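Local structure of gram-negative insecticidal protein (Chromobacterium piscinae, 6FBM) at residues Y171-A176 and S279-W284; V317-A322 and A514-M519; M326-E331 and A342-S347; A385-Q390 and R408-Q413. The protein is an insecticidal toxin of the MACPF and beta-tripod families, and probably acts, as other MACPF proteins do, by forming pores in membranes. All blocks are in the same frame, centred on the assembly; numbering follows the deposited sequence.

The four contacts fall into two separate regions of the chain. Interaction 1 comes first in sequence and lies in the MACPF part, in the large antiparallel sheet where strand 170-177 pairs with strand 280-282. The other three lie on the opposite side of the chain's centre, their own centres about 49 to 68 Å from that of interaction 1. They keep close company, with centres about 20 to 24 Å apart, yet each belongs to a different sheet. Interaction 2 joins strand 318-321 to strand 513-515 and so closes a long loop of chain within which interactions 3 and 4 are nested, one after the other. The C-terminal region is thereby drawn together by pairing its first strand with its last.

Interaction 1. Residues Y171-A176 and S279-W284; sequences YISEAA and SLQPIW
Y171 and I172 pair with Q281 and L280 as antiparallel neighbours in the large sheet of the MACPF domain, where the short strand 280-282 lies against strand 170-177. The backbone bonds come first. Y171 and Q281 form a hydrogen-bonded pair, with Y171 N to Q281 O at 2.8 Å and Q281 N to Y171 O at 3.0 Å. Farther along, S279 O takes the amide of S173 at 2.7 Å and, weakly, that of E174. S279 suits this end because its short side chain lets OG reach across to the opposing backbone, donating to E174 O at 2.7 Å from above the carbonyl plane, while accepting from S276 N. This buried hydroxyl is thus used both ways.

Apolar contacts occupy both faces. On one, the Y171 ring receives Q281 CB over its face, 4.0 Å from the centroid, and I283 CG2 at its edge. F41 adds an edge-to-face contact. On the other face, I172 CD1, at the end of its longer arm, touches one terminal methyl of L280, CD2, at 3.9 Å. Finally, one water links the phenol to the partner strand, lying 2.9 Å from Y171 OH and donating to P282 O at 2.7 Å.

Interaction 2. Residues V317-A322 and A514-M519; sequences VLLMDA and ASMQEM
L319 and A514 sit side by side as a parallel pair, the amide of A514 bonding to L318 O at 3.1 Å and that of M320 to A514 O at 2.7 Å, the latter almost straight at 177°. The two bonds thus grip A514 through both its N-H and its carbonyl. Just past this pairing, segment 514-519 leaves the sheet and turns into helix 516-524.

L319 is the side chain that fills the angle between strand and helix. Its CG is anti to the backbone N (chi1 -174°), and CD1 lies 3.8 Å from both M516 CA and M519 CB, so one methyl meets the helix at two places on its first turn. A leucine fits well, being branched at the tip and wholly apolar in a buried spot. M519 is the flexible partner: it bends at chi2 and chi3, which carries its CE methyl back to 3.7 Å from L318 O, and L377 also packs on it. A514 puts only a methyl on the face of the sheet that carries L319.

At the turn S515 and E518 exchange bonds. S515 N donates to E518 OE1 at 3.3 Å, and E518 N donates weakly to S515 OG, the N-cap oxygen. The arrangement is a capping box, here starting a helix directly from the edge strand of a mixed sheet.

Interaction 3. Residues M326-E331 and A342-S347; sequences MVKAGE and AVFNPS
K328 and F344 form the apolar centre, the lysine's CG lying over one face of the phenylalanine ring, 4.0 Å from its centroid and offset toward the rim. Lysine suits this spot because its methylenes can cover an aromatic face while the ammonium travels on. Beside them M326, bent at chi2 and chi3, brings its CE methyl to 3.8 Å from F344 CB and its sulfur to 3.8 Å from P346 CB, the methionine and phenylalanine side chains crossing at about a right angle. On the side of the sheet that carries V327 and N345, the N345 amide meets A329 CB, and its OD1 accepts from Q357.

All this rides on a beta hairpin of strands 326-331 and 342-346. V327 and N345 exchange backbone bonds, V327 N to N345 O measuring 2.8 Å. Beyond them the register slips by one residue at a beta bulge: V343 O takes the amide of A329, but V343 N donates to G330 O at 3.1 Å. Glycine is called for at G330 (phi 126°), where a CB would jam against A329 O.

Toward the polar edge the K328 chain, extended beyond CG, passes the A342 methyl. Its NZ makes a salt bridge with E331 OE2 at 2.9 Å, approaching from above the carboxylate plane, and also donates to the carbonyls of H363 and A364.

Interaction 4. Residues A385-Q390 and R408-Q413; sequences APVGWQ and RAIPPQ
W389 lays its indole over A409, whose CB stands 4.0 Å from the centroid of the six-membered ring and only 19° off its normal. The torsion chi1 of -63° sets CG anti to the carbonyl carbon, and the benzene side of the indole then leans across the partner strand, CE3 coming to 3.3 Å from A409 N. A small residue suits position 409, since the ring can lie almost on the backbone; the same methyl also meets P386 CB at 3.8 Å, so it is touched by both the tryptophan and the proline.

On the face that carries Q390 and R408, I410 is the main apolar residue. Its CG1 is anti to the carbonyl carbon (chi1 -56°), and CD1 touches W389 N and Q390 CB of the opposing strand. From the loop before that strand V387 reaches in, its CG2 meeting I410 CG2 at 3.6 Å with the two side chains at about a right angle, and its CG1 reaching P412 CB at 3.6 Å. G388 has no CB beside the I410 CD1 methyl, and I410 CB lies 3.4 Å from G388 O. R408 bends at chi2 and chi3, leading its guanidinium away from segment 385-390, while Q390, extended beyond CG, brings CG near R408 CB.

V387 and G388 both face I410 in a classic beta bulge: V387 N donates to I410 O, and I410 N to G388 O at 2.7 Å. Q390 and R408 form the regular hydrogen-bonded pair beyond it.

Strand 403-410 pairs antiparallel with strands 388-391 and 421-426. R408 NH2 makes a salt bridge to D420, Y437 meets the W389 ring edge-to-face, and C439 of strand 439-441 packs on P386, A409 and P411.

Interaction 1. Residues Y171-A176 and S279-W284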
loop_
_atom_site.group_PDB
_atom_site.type_symbol
_atom_site.label_atom_id
_atom_site.label_comp_id
_atom_site.label_asym_id
_atom_site.label_seq_id
_atom_site.Cartn_x
_atom_site.Cartn_y
_atom_site.Cartn_z
ATOM N N TYR A 171 1.994 -5.669 -39.359
ATOM C CA TYR A 171 1.630 -4.974 -38.147
ATOM C C TYR A 171 0.412 -5.621 -37.495
ATOM O O TYR A 171 -0.329 -6.367 -38.127
ATOM C CB TYR A 171 1.372 -3.490 -38.441
ATOM C CG TYR A 171 0.166 -3.233 -39.310
ATOM C CD1 TYR A 171 -1.092 -3.063 -38.752
ATOM C CD2 TYR A 171 0.276 -3.183 -40.699
ATOM C CE1 TYR A 171 -2.216 -2.833 -39.551
ATOM C CE2 TYR A 171 -0.830 -2.973 -41.500
ATOM C CZ TYR A 171 -2.070 -2.779 -40.931
ATOM O OH TYR A 171 -3.169 -2.577 -41.707
ATOM N N ILE A 172 0.211 -5.297 -36.225
ATOM C CA ILE A 172 -0.892 -5.838 -35.461
ATOM C C ILE A 172 -2.149 -5.059 -35.792
ATOM O O ILE A 172 -2.289 -3.902 -35.432
ATOM C CB ILE A 172 -0.644 -5.722 -33.936
ATOM C CG1 ILE A 172 0.618 -6.494 -33.502
ATOM C CG2 ILE A 172 -1.868 -6.205 -33.155
ATOM C CD1 ILE A 172 0.539 -8.004 -33.668
ATOM N N SER A 173 -3.067 -5.715 -36.473
ATOM C CA SER A 173 -4.345 -5.113 -36.851
ATOM C C SER A 173 -5.486 -5.539 -35.967
ATOM O O SER A 173 -6.456 -4.808 -35.806
ATOM C CB SER A 173 -4.675 -5.473 -38.291
ATOM O OG SER A 173 -5.801 -4.767 -38.717
ATOM N N GLU A 174 -5.385 -6.741 -35.409
ATOM C CA GLU A 174 -6.396 -7.272 -34.516
ATOM C C GLU A 174 -5.689 -8.194 -33.519
ATOM O O GLU A 174 -4.814 -8.967 -33.889
ATOM C CB GLU A 174 -7.422 -8.043 -35.328
ATOM C CG GLU A 174 -8.715 -8.343 -34.603
ATOM C CD GLU A 174 -9.665 -9.096 -35.537
ATOM O OE1 GLU A 174 -9.379 -10.271 -35.823
ATOM O OE2 GLU A 174 -10.682 -8.522 -35.997
ATOM N N ALA A 175 -6.065 -8.120 -32.250
ATOM C CA ALA A 175 -5.457 -8.998 -31.251
ATOM C C ALA A 175 -6.409 -9.342 -30.123
ATOM O O ALA A 175 -7.242 -8.526 -29.710
ATOM C CB ALA A 175 -4.222 -8.332 -30.673
ATOM N N ALA A 176 -6.235 -10.559 -29.628
ATOM C CA ALA A 176 -6.888 -10.994 -28.421
ATOM C C ALA A 176 -6.072 -10.498 -27.241
ATOM O O ALA A 176 -4.861 -10.612 -27.228
ATOM C CB ALA A 176 -6.982 -12.500 -28.409
ATOM N N SER A 279 -5.212 -10.880 -37.758
ATOM C CA SER A 279 -4.352 -10.182 -36.794
ATOM C C SER A 279 -3.189 -9.464 -37.435
ATOM O O SER A 279 -3.013 -8.282 -37.212
ATOM C CB SER A 279 -3.855 -11.131 -35.722
ATOM O OG SER A 279 -4.926 -11.476 -34.888
ATOM N N LEU A 280 -2.417 -10.176 -38.244
ATOM C CA LEU A 280 -1.251 -9.605 -38.890
ATOM C C LEU A 280 -1.631 -9.117 -40.282
ATOM O O LEU A 280 -2.179 -9.879 -41.070
ATOM C CB LEU A 280 -0.153 -10.648 -38.963
ATOM C CG LEU A 280 0.373 -11.052 -37.591
ATOM C CD1 LEU A 280 1.189 -12.315 -37.695
ATOM C CD2 LEU A 280 1.218 -9.941 -36.991
ATOM N N GLN A 281 -1.376 -7.838 -40.567
ATOM C CA GLN A 281 -1.682 -7.254 -41.863
ATOM C C GLN A 281 -0.401 -6.681 -42.412
ATOM O O GLN A 281 0.408 -6.167 -41.661
ATOM C CB GLN A 281 -2.744 -6.170 -41.726
ATOM C CG GLN A 281 -4.110 -6.709 -41.314
ATOM C CD GLN A 281 -4.680 -7.692 -42.333
ATOM O OE1 GLN A 281 -4.599 -7.463 -43.525
ATOM N NE2 GLN A 281 -5.245 -8.801 -41.854
ATOM N N PRO A 282 -0.176 -6.823 -43.732
ATOM C CA PRO A 282 1.083 -6.384 -44.315
ATOM C C PRO A 282 1.172 -4.885 -44.400
ATOM O O PRO A 282 0.163 -4.228 -44.668
ATOM C CB PRO A 282 0.995 -6.929 -45.729
ATOM C CG PRO A 282 -0.475 -6.952 -46.042
ATOM C CD PRO A 282 -1.112 -7.340 -44.753
ATOM N N ILE A 283 2.367 -4.343 -44.187
ATOM C CA ILE A 283 2.583 -2.900 -44.369
ATOM C C ILE A 283 2.487 -2.496 -45.825
ATOM O O ILE A 283 2.139 -1.347 -46.107
ATOM C CB ILE A 283 3.899 -2.361 -43.781
ATOM C CG1 ILE A 283 5.141 -2.999 -44.439
ATOM C CG2 ILE A 283 3.918 -2.576 -42.278
ATOM C CD1 ILE A 283 6.418 -2.232 -44.165
ATOM N N TRP A 284 2.781 -3.414 -46.741
ATOM C CA TRP A 284 2.723 -3.054 -48.173
ATOM C C TRP A 284 1.344 -2.539 -48.623
ATOM O O TRP A 284 1.275 -1.546 -49.325
ATOM C CB TRP A 284 3.247 -4.157 -49.093
ATOM C CG TRP A 284 2.684 -5.521 -48.926
ATOM C CD1 TRP A 284 1.453 -5.967 -49.336
ATOM C CD2 TRP A 284 3.365 -6.648 -48.362
ATOM N NE1 TRP A 284 1.329 -7.312 -49.051
ATOM C CE2 TRP A 284 2.487 -7.752 -48.451
ATOM C CE3 TRP A 284 4.623 -6.823 -47.774
ATOM C CZ2 TRP A 284 2.816 -9.006 -47.945
ATOM C CZ3 TRP A 284 4.963 -8.069 -47.275
ATOM C CH2 TRP A 284 4.074 -9.148 -47.366
HETATM O O HOH W 1 -2.485 -3.692 -44.321
#

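Interaction 2. Residues V317-A322 and A514-M519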
loop_
_atom_site.group_PDB
_atom_site.type_symbol
_atom_site.label_atom_id
_atom_site.label_comp_id
_atom_site.label_asym_id
_atom_site.label_seq_id
_atom_site.Cartn_x
_atom_site.Cartn_y
_atom_site.Cartn_z
ATOM N N VAL A 317 19.683 -42.661 -35.880
ATOM C CA VAL A 317 19.361 -42.852 -34.451
ATOM C C VAL A 317 19.722 -44.186 -33.861
ATOM O O VAL A 317 19.582 -44.383 -32.646
ATOM C CB VAL A 317 17.872 -42.582 -34.176
ATOM C CG1 VAL A 317 17.571 -41.117 -34.425
ATOM C CG2 VAL A 317 16.949 -43.497 -35.014
ATOM N N LEU A 318 20.208 -45.102 -34.698
ATOM C CA LEU A 318 20.713 -46.376 -34.230
ATOM C C LEU A 318 22.207 -46.376 -34.386
ATOM O O LEU A 318 22.732 -46.187 -35.470
ATOM C CB LEU A 318 20.074 -47.514 -35.007
ATOM C CG LEU A 318 18.585 -47.734 -34.757
ATOM C CD1 LEU A 318 18.016 -48.824 -35.667
ATOM C CD2 LEU A 318 18.316 -48.087 -33.299
ATOM N N LEU A 319 22.880 -46.603 -33.274
ATOM C CA LEU A 319 24.311 -46.743 -33.242
ATOM C C LEU A 319 24.607 -48.209 -33.478
ATOM O O LEU A 319 24.249 -49.060 -32.662
ATOM C CB LEU A 319 24.801 -46.291 -31.875
ATOM C CG LEU A 319 26.292 -46.204 -31.575
ATOM C CD1 LEU A 319 27.023 -45.305 -32.545
ATOM C CD2 LEU A 319 26.464 -45.745 -30.139
ATOM N N MET A 320 25.270 -48.495 -34.600
ATOM C CA MET A 320 25.628 -49.866 -34.985
ATOM C C MET A 320 27.068 -50.244 -34.604
ATOM O O MET A 320 28.020 -49.463 -34.736
ATOM C CB MET A 320 25.472 -50.036 -36.487
ATOM C CG MET A 320 25.540 -51.463 -36.948
ATOM S SD MET A 320 25.061 -51.632 -38.681
ATOM C CE MET A 320 26.378 -50.729 -39.515
ATOM N N ASP A 321 27.208 -51.479 -34.153
ATOM C CA ASP A 321 28.482 -52.156 -34.076
ATOM C C ASP A 321 28.347 -53.366 -35.012
ATOM O O ASP A 321 27.631 -54.316 -34.696
ATOM C CB ASP A 321 28.758 -52.549 -32.626
ATOM C CG ASP A 321 30.015 -53.373 -32.471
ATOM O OD1 ASP A 321 30.626 -53.723 -33.498
ATOM O OD2 ASP A 321 30.355 -53.719 -31.336
ATOM N N ALA A 322 29.006 -53.289 -36.177
ATOM C CA ALA A 322 28.843 -54.299 -37.232
ATOM C C ALA A 322 29.687 -55.552 -37.010
ATOM O O ALA A 322 29.416 -56.575 -37.644
ATOM C CB ALA A 322 29.147 -53.706 -38.613
ATOM N N ALA A 514 24.206 -45.798 -38.128
ATOM C CA ALA A 514 25.560 -45.284 -38.244
ATOM C C ALA A 514 26.475 -46.010 -37.297
ATOM O O ALA A 514 26.045 -46.403 -36.204
ATOM C CB ALA A 514 25.614 -43.794 -37.971
ATOM N N SER A 515 27.725 -46.179 -37.733
ATOM C CA SER A 515 28.778 -46.733 -36.890
ATOM C C SER A 515 29.227 -45.693 -35.871
ATOM O O SER A 515 28.892 -44.523 -36.015
ATOM C CB SER A 515 29.976 -47.168 -37.727
ATOM O OG SER A 515 30.540 -46.047 -38.398
ATOM N N MET A 516 30.002 -46.122 -34.879
ATOM C CA MET A 516 30.572 -45.225 -33.884
ATOM C C MET A 516 31.156 -43.969 -34.518
ATOM O O MET A 516 30.792 -42.862 -34.150
ATOM C CB MET A 516 31.631 -45.924 -33.032
ATOM C CG MET A 516 32.060 -45.117 -31.798
ATOM S SD MET A 516 30.735 -44.736 -30.571
ATOM C CE MET A 516 31.353 -43.289 -29.679
ATOM N N GLN A 517 32.015 -44.153 -35.509
ATOM C CA GLN A 517 32.664 -43.029 -36.192
ATOM C C GLN A 517 31.694 -42.140 -37.006
ATOM O O GLN A 517 31.741 -40.908 -36.869
ATOM C CB GLN A 517 33.859 -43.498 -37.063
ATOM C CG GLN A 517 34.737 -42.377 -37.651
ATOM C CD GLN A 517 35.188 -41.326 -36.621
ATOM O OE1 GLN A 517 35.747 -41.678 -35.560
ATOM N NE2 GLN A 517 34.979 -40.030 -36.942
ATOM N N GLU A 518 30.826 -42.741 -37.824
ATOM C CA GLU A 518 29.814 -41.972 -38.589
ATOM C C GLU A 518 28.890 -41.141 -37.657
ATOM O O GLU A 518 28.467 -40.043 -38.026
ATOM C CB GLU A 518 28.952 -42.890 -39.483
ATOM C CG GLU A 518 29.635 -43.397 -40.756
ATOM C CD GLU A 518 29.000 -44.679 -41.350
ATOM O OE1 GLU A 518 27.961 -45.190 -40.852
ATOM O OE2 GLU A 518 29.527 -45.174 -42.376
ATOM N N MET A 519 28.597 -41.679 -36.467
ATOM C CA MET A 519 27.758 -41.010 -35.472
ATOM C C MET A 519 28.473 -39.802 -34.883
ATOM O O MET A 519 27.874 -38.730 -34.826
ATOM C CB MET A 519 27.308 -41.970 -34.340
ATOM C CG MET A 519 26.176 -41.462 -33.430
ATOM S SD MET A 519 24.564 -41.296 -34.273
ATOM C CE MET A 519 23.926 -42.957 -34.253
#

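Interaction 3. Residues M326-E331 and A342-S347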
loop_
_atom_site.group_PDB
_atom_site.type_symbol
_atom_site.label_atom_id
_atom_site.label_comp_id
_atom_site.label_asym_id
_atom_site.label_seq_id
_atom_site.Cartn_x
_atom_site.Cartn_y
_atom_site.Cartn_z
ATOM N N MET A 326 30.976 -62.943 -31.977
ATOM C CA MET A 326 29.962 -63.930 -32.306
ATOM C C MET A 326 30.221 -65.197 -31.512
ATOM O O MET A 326 31.336 -65.700 -31.478
ATOM C CB MET A 326 29.976 -64.216 -33.806
ATOM C CG MET A 326 29.760 -62.992 -34.657
ATOM S SD MET A 326 28.173 -62.170 -34.432
ATOM C CE MET A 326 27.028 -63.459 -34.873
ATOM N N VAL A 327 29.186 -65.661 -30.823
ATOM C CA VAL A 327 29.264 -66.823 -29.955
ATOM C C VAL A 327 28.306 -67.849 -30.544
ATOM O O VAL A 327 27.241 -67.508 -31.052
ATOM C CB VAL A 327 28.891 -66.456 -28.504
ATOM C CG1 VAL A 327 28.861 -67.690 -27.609
ATOM C CG2 VAL A 327 29.841 -65.382 -27.970
ATOM N N LYS A 328 28.694 -69.121 -30.489
ATOM C CA LYS A 328 27.919 -70.174 -31.125
ATOM C C LYS A 328 26.668 -70.485 -30.313
ATOM O O LYS A 328 26.719 -70.606 -29.082
ATOM C CB LYS A 328 28.746 -71.421 -31.324
ATOM C CG LYS A 328 28.194 -72.352 -32.399
ATOM C CD LYS A 328 28.980 -73.634 -32.455
ATOM C CE LYS A 328 28.625 -74.430 -33.655
ATOM N NZ LYS A 328 29.573 -75.556 -33.878
ATOM N N ALA A 329 25.542 -70.615 -31.021
ATOM C CA ALA A 329 24.263 -70.815 -30.389
ATOM C C ALA A 329 23.535 -72.044 -30.949
ATOM O O ALA A 329 22.303 -72.076 -30.977
ATOM C CB ALA A 329 23.423 -69.558 -30.534
ATOM N N GLY A 330 24.289 -73.052 -31.389
ATOM C CA GLY A 330 23.752 -74.353 -31.779
ATOM C C GLY A 330 24.157 -74.792 -33.184
ATOM O O GLY A 330 24.477 -73.973 -34.061
ATOM N N GLU A 331 24.089 -76.119 -33.383
ATOM C CA GLU A 331 24.223 -76.793 -34.659
ATOM C C GLU A 331 23.025 -77.715 -34.827
ATOM O O GLU A 331 22.508 -78.212 -33.825
ATOM C CB GLU A 331 25.416 -77.727 -34.674
ATOM C CG GLU A 331 26.721 -77.206 -34.178
ATOM C CD GLU A 331 27.763 -78.303 -34.033
ATOM O OE1 GLU A 331 27.552 -79.252 -33.244
ATOM O OE2 GLU A 331 28.815 -78.188 -34.684
ATOM N N ALA A 342 24.776 -74.032 -38.561
ATOM C CA ALA A 342 25.215 -73.485 -37.304
ATOM C C ALA A 342 24.733 -72.022 -37.242
ATOM O O ALA A 342 24.651 -71.318 -38.273
ATOM C CB ALA A 342 26.712 -73.582 -37.179
ATOM N N VAL A 343 24.391 -71.598 -36.024
ATOM C CA VAL A 343 23.937 -70.253 -35.784
ATOM C C VAL A 343 24.746 -69.634 -34.683
ATOM O O VAL A 343 25.288 -70.316 -33.817
ATOM C CB VAL A 343 22.442 -70.179 -35.436
ATOM C CG1 VAL A 343 21.601 -70.573 -36.646
ATOM C CG2 VAL A 343 22.100 -71.033 -34.209
ATOM N N PHE A 344 24.840 -68.319 -34.741
ATOM C CA PHE A 344 25.690 -67.570 -33.843
ATOM C C PHE A 344 24.947 -66.317 -33.382
ATOM O O PHE A 344 24.349 -65.621 -34.200
ATOM C CB PHE A 344 27.027 -67.205 -34.536
ATOM C CG PHE A 344 27.886 -68.391 -34.881
ATOM C CD1 PHE A 344 27.579 -69.215 -35.971
ATOM C CD2 PHE A 344 29.012 -68.675 -34.142
ATOM C CE1 PHE A 344 28.354 -70.303 -36.282
ATOM C CE2 PHE A 344 29.823 -69.764 -34.459
ATOM C CZ PHE A 344 29.492 -70.585 -35.533
ATOM N N ASN A 345 24.984 -66.072 -32.075
ATOM C CA ASN A 345 24.533 -64.833 -31.480
ATOM C C ASN A 345 25.692 -63.858 -31.328
ATOM O O ASN A 345 26.795 -64.269 -31.002
ATOM C CB ASN A 345 23.967 -65.077 -30.087
ATOM C CG ASN A 345 22.727 -65.903 -30.102
ATOM O OD1 ASN A 345 22.070 -66.036 -31.118
ATOM N ND2 ASN A 345 22.411 -66.473 -28.972
ATOM N N PRO A 346 25.423 -62.559 -31.533
ATOM C CA PRO A 346 26.397 -61.546 -31.190
ATOM C C PRO A 346 26.324 -61.252 -29.705
ATOM O O PRO A 346 25.241 -61.271 -29.131
ATOM C CB PRO A 346 25.934 -60.332 -31.984
ATOM C CG PRO A 346 24.458 -60.489 -32.069
ATOM C CD PRO A 346 24.172 -61.964 -32.040
ATOM N N SER A 347 27.471 -61.026 -29.085
ATOM C CA SER A 347 27.502 -60.665 -27.679
ATOM C C SER A 347 27.131 -59.229 -27.572
ATOM O O SER A 347 27.599 -58.414 -28.359
ATOM C CB SER A 347 28.871 -60.930 -27.039
ATOM O OG SER A 347 29.077 -62.319 -26.874
#

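Interaction 4. Residues A385-Q390 and R408-Q413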
loop_
_atom_site.group_PDB
_atom_site.type_symbol
_atom_site.label_atom_id
_atom_site.label_comp_id
_atom_site.label_asym_id
_atom_site.label_seq_id
_atom_site.Cartn_x
_atom_site.Cartn_y
_atom_site.Cartn_z
ATOM N N ALA A 385 11.942 -54.491 -26.810
ATOM C CA ALA A 385 11.890 -55.964 -26.711
ATOM C C ALA A 385 10.662 -56.555 -27.416
ATOM O O ALA A 385 9.604 -55.908 -27.498
ATOM C CB ALA A 385 11.916 -56.425 -25.250
ATOM N N PRO A 386 10.792 -57.802 -27.928
ATOM C CA PRO A 386 9.636 -58.496 -28.480
ATOM C C PRO A 386 8.631 -58.833 -27.416
ATOM O O PRO A 386 8.995 -58.952 -26.262
ATOM C CB PRO A 386 10.253 -59.770 -29.075
ATOM C CG PRO A 386 11.500 -60.008 -28.325
ATOM C CD PRO A 386 12.006 -58.649 -27.967
ATOM N N VAL A 387 7.371 -58.967 -27.785
ATOM C CA VAL A 387 6.339 -59.397 -26.818
ATOM C C VAL A 387 6.338 -60.892 -26.612
ATOM O O VAL A 387 5.804 -61.400 -25.648
ATOM C CB VAL A 387 4.928 -58.899 -27.171
ATOM C CG1 VAL A 387 4.955 -57.369 -27.240
ATOM C CG2 VAL A 387 4.361 -59.537 -28.426
ATOM N N GLY A 388 6.930 -61.612 -27.545
ATOM C CA GLY A 388 7.059 -63.053 -27.420
ATOM C C GLY A 388 7.688 -63.683 -28.631
ATOM O O GLY A 388 8.205 -62.986 -29.510
ATOM N N TRP A 389 7.628 -65.008 -28.672
ATOM C CA TRP A 389 8.203 -65.753 -29.751
ATOM C C TRP A 389 7.249 -66.836 -30.254
ATOM O O TRP A 389 6.634 -67.536 -29.459
ATOM C CB TRP A 389 9.497 -66.392 -29.275
ATOM C CG TRP A 389 10.553 -65.436 -28.866
ATOM C CD1 TRP A 389 10.701 -64.875 -27.644
ATOM C CD2 TRP A 389 11.642 -64.959 -29.659
ATOM N NE1 TRP A 389 11.807 -64.069 -27.623
ATOM C CE2 TRP A 389 12.406 -64.100 -28.845
ATOM C CE3 TRP A 389 12.032 -65.149 -30.990
ATOM C CZ2 TRP A 389 13.531 -63.447 -29.303
ATOM C CZ3 TRP A 389 13.174 -64.496 -31.454
ATOM C CH2 TRP A 389 13.910 -63.669 -30.612
ATOM N N GLN A 390 7.151 -66.960 -31.572
ATOM C CA GLN A 390 6.402 -68.032 -32.207
ATOM C C GLN A 390 7.266 -68.860 -33.156
ATOM O O GLN A 390 8.320 -68.414 -33.608
ATOM C CB GLN A 390 5.205 -67.451 -32.970
ATOM C CG GLN A 390 5.471 -66.858 -34.351
ATOM C CD GLN A 390 4.329 -66.039 -34.870
ATOM O OE1 GLN A 390 3.181 -66.215 -34.429
ATOM N NE2 GLN A 390 4.629 -65.120 -35.804
ATOM N N ARG A 408 10.474 -66.901 -34.387
ATOM C CA ARG A 408 10.339 -65.496 -34.768
ATOM C C ARG A 408 10.013 -64.691 -33.576
ATOM O O ARG A 408 9.147 -65.087 -32.767
ATOM C CB ARG A 408 9.118 -65.250 -35.615
ATOM C CG ARG A 408 9.354 -65.334 -37.070
ATOM C CD ARG A 408 8.997 -64.082 -37.817
ATOM N NE ARG A 408 8.328 -64.508 -39.034
ATOM C CZ ARG A 408 8.897 -65.109 -40.081
ATOM N NH1 ARG A 408 8.114 -65.435 -41.092
ATOM N NH2 ARG A 408 10.210 -65.352 -40.171
ATOM N N ALA A 409 10.619 -63.519 -33.497
ATOM C CA ALA A 409 10.181 -62.564 -32.520
ATOM C C ALA A 409 8.795 -62.079 -32.940
ATOM O O ALA A 409 8.548 -61.786 -34.111
ATOM C CB ALA A 409 11.163 -61.411 -32.435
ATOM N N ILE A 410 7.879 -62.072 -31.989
ATOM C CA ILE A 410 6.618 -61.391 -32.149
ATOM C C ILE A 410 6.883 -59.954 -31.701
ATOM O O ILE A 410 7.149 -59.723 -30.515
ATOM C CB ILE A 410 5.482 -62.020 -31.311
ATOM C CG1 ILE A 410 5.311 -63.498 -31.634
ATOM C CG2 ILE A 410 4.169 -61.297 -31.599
ATOM C CD1 ILE A 410 4.488 -64.254 -30.609
ATOM N N PRO A 411 6.843 -58.997 -32.640
ATOM C CA PRO A 411 7.132 -57.625 -32.228
ATOM C C PRO A 411 5.946 -56.971 -31.541
ATOM O O PRO A 411 4.781 -57.286 -31.871
ATOM C CB PRO A 411 7.416 -56.902 -33.547
ATOM C CG PRO A 411 7.271 -57.926 -34.638
ATOM C CD PRO A 411 6.501 -59.071 -34.066
ATOM N N PRO A 412 6.214 -56.033 -30.606
ATOM C CA PRO A 412 5.098 -55.193 -30.115
ATOM C C PRO A 412 4.575 -54.322 -31.239
ATOM O O PRO A 412 5.263 -54.130 -32.245
ATOM C CB PRO A 412 5.736 -54.336 -29.041
ATOM C CG PRO A 412 7.195 -54.301 -29.403
ATOM C CD PRO A 412 7.520 -55.595 -30.071
ATOM N N GLN A 413 3.359 -53.816 -31.049
ATOM C CA GLN A 413 2.659 -53.008 -32.049
ATOM C C GLN A 413 3.553 -51.869 -32.564
ATOM O O GLN A 413 4.090 -51.080 -31.758
ATOM C CB GLN A 413 1.349 -52.402 -31.476
ATOM C CG GLN A 413 0.446 -51.731 -32.543
ATOM C CD GLN A 413 -0.158 -52.746 -33.540
ATOM O OE1 GLN A 413 -0.145 -53.969 -33.283
ATOM N NE2 GLN A 413 -0.633 -52.258 -34.686
#